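Local coordinates for protein COG0778: Nitroreductase (Streptococcus pneumoniae, PDB 2B67) that binds flavin mononucleotide and probably uses it to carry out NAD(P)H-dependent reductions, at residues A[47-61]-A[72-84]. Residues are numbered along the deposited sequence; the frame is centred on the assembly and turned at random. Where two conformers were deposited one is given.
Sequences PWKFVVVREKNAELA and VSSAPVTIALFTD. With ACY (acetic acid), chain F.
Phe50 and Leu81, a non-hydrogen-bonded pair of antiparallel strands 48-53 and 77-84, lie side by side and illustrate how neighbouring strands interlock through their side chains. Leu81 turns CG anti to its own N (chi1 173°), which brings CD1 over one face of the Phe50 ring in a CH-pi contact, 4.0 Å from the centroid of that ring and offset toward its rim. Ile79 meets the same ring at its edge, CG2 standing 3.9 Å from Phe50 CD2. On the opposite face of the sheet the aromatic partner is Phe82, whose CE1 receives Val51 CG2 obliquely at 3.6 Å. Paired backbone bonds fix this register; Phe82 N to Lys49 O is nearly straight at the hydrogen (172°).

Where the strands give way to turns, Val77 CG2 sits over one face of the Arg54 guanidinium, 3.5 Å from CZ of Arg54, whose NH2 hydrogen-bonds to Val24 O; a water joins Arg54 O to Pro76 O. Beyond, helix 57-61 packs on 72-84: Leu60 CD2 reaches Thr78 CG2 at 3.7 Å, and Ala61 packs against Val72.

In this alpha-beta sandwich of the FMN-dependent nitroreductases, helices 26-36 and 124-148 pack on the Phe50 side, and the side chain of Trp48 lies about 8 Å from a bound FMN. Strand 77-84 runs between 174-183 and 48-53, the chain's outermost strand there, beside which a parallel strand of the second subunit continues the sheet.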
loop_
_atom_site.group_PDB
_atom_site.type_symbol
_atom_site.label_atom_id
_atom_site.label_comp_id
_atom_site.label_asym_id
_atom_site.label_seq_id
_atom_site.Cartn_x
_atom_site.Cartn_y
_atom_site.Cartn_z
ATOM N N PRO A 47 1.547 5.936 10.433
ATOM C CA PRO A 47 2.822 5.747 11.103
ATOM C C PRO A 47 4.008 6.013 10.193
ATOM O O PRO A 47 4.919 5.191 10.131
ATOM C CB PRO A 47 2.763 4.266 11.505
ATOM C CG PRO A 47 2.010 3.604 10.344
ATOM C CD PRO A 47 0.997 4.662 9.898
ATOM N N TRP A 48 4.005 7.149 9.504
ATOM C CA TRP A 48 4.903 7.385 8.367
ATOM C C TRP A 48 5.667 8.681 8.477
ATOM O O TRP A 48 5.219 9.658 9.124
ATOM C CB TRP A 48 4.138 7.364 7.020
ATOM C CG TRP A 48 2.794 8.043 6.977
ATOM C CD1 TRP A 48 2.525 9.395 7.142
ATOM C CD2 TRP A 48 1.538 7.423 6.682
ATOM N NE1 TRP A 48 1.168 9.631 6.998
ATOM C CE2 TRP A 48 0.541 8.439 6.723
ATOM C CE3 TRP A 48 1.151 6.108 6.405
ATOM C CZ2 TRP A 48 -0.802 8.176 6.458
ATOM C CZ3 TRP A 48 -0.185 5.847 6.162
ATOM C CH2 TRP A 48 -1.147 6.868 6.194
ATOM N N LYS A 49 6.827 8.684 7.842
ATOM C CA LYS A 49 7.706 9.860 7.827
ATOM C C LYS A 49 8.367 9.922 6.459
ATOM O O LYS A 49 8.938 8.929 5.997
ATOM C CB LYS A 49 8.780 9.801 8.926
ATOM C CG LYS A 49 9.693 11.053 8.882
ATOM C CD LYS A 49 11.047 10.889 9.603
ATOM C CE LYS A 49 10.848 11.002 11.112
ATOM N NZ LYS A 49 10.440 12.376 11.533
ATOM N N PHE A 50 8.218 11.061 5.800
ATOM C CA PHE A 50 8.734 11.282 4.436
ATOM C C PHE A 50 10.014 12.112 4.480
ATOM O O PHE A 50 10.026 13.293 4.912
ATOM C CB PHE A 50 7.670 11.972 3.572
ATOM C CG PHE A 50 6.427 11.150 3.374
ATOM C CD1 PHE A 50 5.457 11.065 4.385
ATOM C CD2 PHE A 50 6.241 10.432 2.181
ATOM C CE1 PHE A 50 4.310 10.267 4.209
ATOM C CE2 PHE A 50 5.103 9.675 1.975
ATOM C CZ PHE A 50 4.137 9.576 2.981
ATOM N N VAL A 51 11.108 11.502 4.059
ATOM C CA VAL A 51 12.369 12.218 4.039
ATOM C C VAL A 51 12.678 12.620 2.591
ATOM O O VAL A 51 13.026 11.769 1.768
ATOM C CB VAL A 51 13.512 11.401 4.704
ATOM C CG1 VAL A 51 14.790 12.215 4.691
ATOM C CG2 VAL A 51 13.141 11.041 6.171
ATOM N N VAL A 52 12.499 13.913 2.288
ATOM C CA VAL A 52 12.738 14.436 0.950
ATOM C C VAL A 52 14.225 14.756 0.734
ATOM O O VAL A 52 14.772 15.715 1.302
ATOM C CB VAL A 52 11.833 15.653 0.660
ATOM C CG1 VAL A 52 12.088 16.206 -0.702
ATOM C CG2 VAL A 52 10.360 15.253 0.819
ATOM N N VAL A 53 14.871 13.956 -0.087
ATOM C CA VAL A 53 16.315 14.064 -0.244
ATOM C C VAL A 53 16.652 14.862 -1.493
ATOM O O VAL A 53 16.353 14.428 -2.620
ATOM C CB VAL A 53 16.981 12.683 -0.259
ATOM C CG1 VAL A 53 18.511 12.799 -0.374
ATOM C CG2 VAL A 53 16.568 11.911 1.034
ATOM N N ARG A 54 17.273 16.021 -1.264
ATOM C CA ARG A 54 17.713 16.923 -2.324
ATOM C C ARG A 54 19.204 17.210 -2.184
ATOM O O ARG A 54 19.844 17.602 -3.145
ATOM C CB ARG A 54 16.945 18.264 -2.286
ATOM C CG ARG A 54 15.575 18.182 -2.881
ATOM C CD ARG A 54 14.841 19.563 -2.873
ATOM N NE ARG A 54 13.441 19.393 -3.298
ATOM C CZ ARG A 54 13.008 19.380 -4.569
ATOM N NH1 ARG A 54 11.718 19.199 -4.789
ATOM N NH2 ARG A 54 13.836 19.538 -5.614
ATOM N N GLU A 55 19.732 17.041 -0.980
ATOM C CA GLU A 55 21.130 17.298 -0.723
ATOM C C GLU A 55 21.990 16.048 -0.599
ATOM O O GLU A 55 23.113 16.067 -1.086
ATOM C CB GLU A 55 21.327 18.200 0.502
ATOM C CG GLU A 55 21.778 19.595 0.121
ATOM C CD GLU A 55 20.630 20.570 0.051
ATOM O OE1 GLU A 55 20.167 20.877 -1.081
ATOM O OE2 GLU A 55 20.188 21.020 1.145
ATOM N N LYS A 56 21.475 14.992 0.040
ATOM C CA LYS A 56 22.242 13.761 0.332
ATOM C C LYS A 56 22.089 12.630 -0.714
ATOM O O LYS A 56 22.361 11.462 -0.426
ATOM C CB LYS A 56 21.925 13.238 1.760
ATOM C CG LYS A 56 22.322 14.251 2.874
ATOM C CD LYS A 56 22.155 13.669 4.273
ATOM C CE LYS A 56 22.968 14.471 5.315
ATOM N NZ LYS A 56 22.323 15.800 5.659
ATOM N N ASN A 57 21.685 12.996 -1.929
ATOM C CA ASN A 57 21.392 12.014 -2.962
ATOM C C ASN A 57 22.559 11.116 -3.324
ATOM O O ASN A 57 22.367 9.924 -3.525
ATOM C CB ASN A 57 20.872 12.674 -4.223
ATOM C CG ASN A 57 19.639 13.513 -3.959
ATOM O OD1 ASN A 57 18.526 13.139 -4.321
ATOM N ND2 ASN A 57 19.837 14.638 -3.313
ATOM N N ALA A 58 23.750 11.687 -3.443
ATOM C CA ALA A 58 24.922 10.900 -3.858
ATOM C C ALA A 58 25.306 9.869 -2.795
ATOM O O ALA A 58 25.665 8.749 -3.136
ATOM C CB ALA A 58 26.119 11.812 -4.178
ATOM N N GLU A 59 25.285 10.304 -1.531
ATOM C CA GLU A 59 25.485 9.463 -0.353
ATOM C C GLU A 59 24.463 8.323 -0.341
ATOM O O GLU A 59 24.822 7.140 -0.292
ATOM C CB GLU A 59 25.297 10.299 0.925
ATOM C CG GLU A 59 26.567 10.648 1.726
ATOM C CD GLU A 59 26.344 10.597 3.252
ATOM O OE1 GLU A 59 26.899 9.682 3.917
ATOM O OE2 GLU A 59 25.601 11.460 3.784
ATOM N N LEU A 60 23.188 8.694 -0.402
ATOM C CA LEU A 60 22.088 7.713 -0.379
ATOM C C LEU A 60 22.247 6.672 -1.468
ATOM O O LEU A 60 22.058 5.480 -1.233
ATOM C CB LEU A 60 20.715 8.421 -0.481
ATOM C CG LEU A 60 19.492 7.514 -0.505
ATOM C CD1 LEU A 60 19.395 6.672 0.809
ATOM C CD2 LEU A 60 18.214 8.332 -0.749
ATOM N N ALA A 61 22.617 7.122 -2.674
ATOM C CA ALA A 61 22.745 6.234 -3.813
ATOM C C ALA A 61 23.755 5.107 -3.589
ATOM O O ALA A 61 23.599 4.027 -4.167
ATOM C CB ALA A 61 23.138 7.033 -5.058
ATOM N N VAL A 72 18.984 6.358 -8.141
ATOM C CA VAL A 72 19.041 7.279 -7.035
ATOM C C VAL A 72 20.044 8.434 -7.288
ATOM O O VAL A 72 19.795 9.578 -6.871
ATOM C CB VAL A 72 19.294 6.563 -5.692
ATOM C CG1 VAL A 72 19.251 7.575 -4.528
ATOM C CG2 VAL A 72 18.242 5.473 -5.469
ATOM N N SER A 73 21.153 8.151 -7.974
ATOM C CA SER A 73 22.151 9.217 -8.282
ATOM C C SER A 73 21.592 10.268 -9.210
ATOM O O SER A 73 21.860 11.462 -9.003
ATOM C CB SER A 73 23.409 8.655 -8.957
ATOM O OG SER A 73 24.134 7.824 -8.089
ATOM N N SER A 74 20.841 9.841 -10.221
ATOM C CA SER A 74 20.318 10.771 -11.220
ATOM C C SER A 74 19.060 11.498 -10.802
ATOM O O SER A 74 18.949 12.697 -11.056
ATOM C CB SER A 74 20.063 10.070 -12.539
ATOM O OG SER A 74 21.290 9.662 -13.097
ATOM N N ALA A 75 18.114 10.783 -10.176
ATOM C CA ALA A 75 16.816 11.375 -9.849
ATOM C C ALA A 75 16.998 12.702 -9.106
ATOM O O ALA A 75 17.763 12.777 -8.159
ATOM C CB ALA A 75 15.945 10.415 -9.057
ATOM N N PRO A 76 16.303 13.769 -9.559
ATOM C CA PRO A 76 16.485 15.072 -8.895
ATOM C C PRO A 76 16.107 14.968 -7.404
ATOM O O PRO A 76 16.660 15.678 -6.559
ATOM C CB PRO A 76 15.501 15.982 -9.640
ATOM C CG PRO A 76 15.182 15.310 -10.891
ATOM C CD PRO A 76 15.336 13.842 -10.684
ATOM N N VAL A 77 15.166 14.073 -7.101
ATOM C CA VAL A 77 14.655 13.912 -5.746
ATOM C C VAL A 77 14.484 12.430 -5.474
ATOM O O VAL A 77 14.072 11.690 -6.361
ATOM C CB VAL A 77 13.269 14.620 -5.562
ATOM C CG1 VAL A 77 12.674 14.351 -4.158
ATOM C CG2 VAL A 77 13.388 16.084 -5.815
ATOM N N THR A 78 14.777 12.026 -4.239
ATOM C CA THR A 78 14.419 10.712 -3.719
ATOM C C THR A 78 13.739 10.917 -2.371
ATOM O O THR A 78 14.188 11.694 -1.538
ATOM C CB THR A 78 15.621 9.763 -3.544
ATOM O OG1 THR A 78 16.203 9.494 -4.821
ATOM C CG2 THR A 78 15.173 8.399 -2.879
ATOM N N ILE A 79 12.626 10.228 -2.189
ATOM C CA ILE A 79 11.856 10.343 -0.970
ATOM C C ILE A 79 12.094 9.041 -0.291
ATOM O O ILE A 79 11.729 7.993 -0.838
ATOM C CB ILE A 79 10.342 10.533 -1.252
ATOM C CG1 ILE A 79 10.096 11.883 -1.922
ATOM C CG2 ILE A 79 9.565 10.457 0.052
ATOM C CD1 ILE A 79 8.762 12.010 -2.656
ATOM N N ALA A 80 12.762 9.084 0.858
ATOM C CA ALA A 80 12.873 7.910 1.695
ATOM C C ALA A 80 11.653 7.811 2.600
ATOM O O ALA A 80 11.438 8.678 3.430
ATOM C CB ALA A 80 14.166 7.963 2.526
ATOM N N LEU A 81 10.849 6.759 2.431
ATOM C CA LEU A 81 9.657 6.552 3.252
ATOM C C LEU A 81 10.049 5.708 4.450
ATOM O O LEU A 81 10.514 4.568 4.289
ATOM C CB LEU A 81 8.542 5.842 2.463
ATOM C CG LEU A 81 7.277 5.391 3.206
ATOM C CD1 LEU A 81 6.566 6.583 3.883
ATOM C CD2 LEU A 81 6.315 4.755 2.224
ATOM N N PHE A 82 9.862 6.275 5.643
ATOM C CA PHE A 82 10.142 5.578 6.922
ATOM C C PHE A 82 8.810 5.282 7.628
ATOM O O PHE A 82 7.795 5.975 7.414
ATOM C CB PHE A 82 10.977 6.465 7.883
ATOM C CG PHE A 82 12.429 6.633 7.479
ATOM C CD1 PHE A 82 12.776 7.460 6.413
ATOM C CD2 PHE A 82 13.437 5.944 8.152
ATOM C CE1 PHE A 82 14.099 7.607 6.044
ATOM C CE2 PHE A 82 14.764 6.097 7.799
ATOM C CZ PHE A 82 15.098 6.932 6.735
ATOM N N THR A 83 8.815 4.280 8.494
ATOM C CA THR A 83 7.671 4.046 9.347
ATOM C C THR A 83 8.145 4.071 10.800
ATOM O O THR A 83 9.311 3.774 11.088
ATOM C CB THR A 83 7.009 2.706 9.048
ATOM O OG1 THR A 83 8.024 1.700 9.043
ATOM C CG2 THR A 83 6.339 2.727 7.668
ATOM N N ASP A 84 7.210 4.402 11.686
ATOM C CA ASP A 84 7.434 4.551 13.116
ATOM C C ASP A 84 7.383 3.225 13.825
ATOM O O ASP A 84 6.303 2.664 14.013
ATOM C CB ASP A 84 6.339 5.465 13.707
ATOM C CG ASP A 84 6.762 6.143 15.016
ATOM O OD1 ASP A 84 7.631 5.591 15.739
ATOM O OD2 ASP A 84 6.186 7.219 15.328
HETATM C C ACY F . 9.008 12.610 14.950
HETATM O O ACY F . 10.105 12.681 14.360
HETATM O OXT ACY F . 7.911 12.509 14.360
HETATM C CH3 ACY F . 9.021 12.640 16.452
HETATM O O HOH W 1 19.128 16.506 -5.727
HETATM O O HOH W 2 16.456 18.429 -6.459
#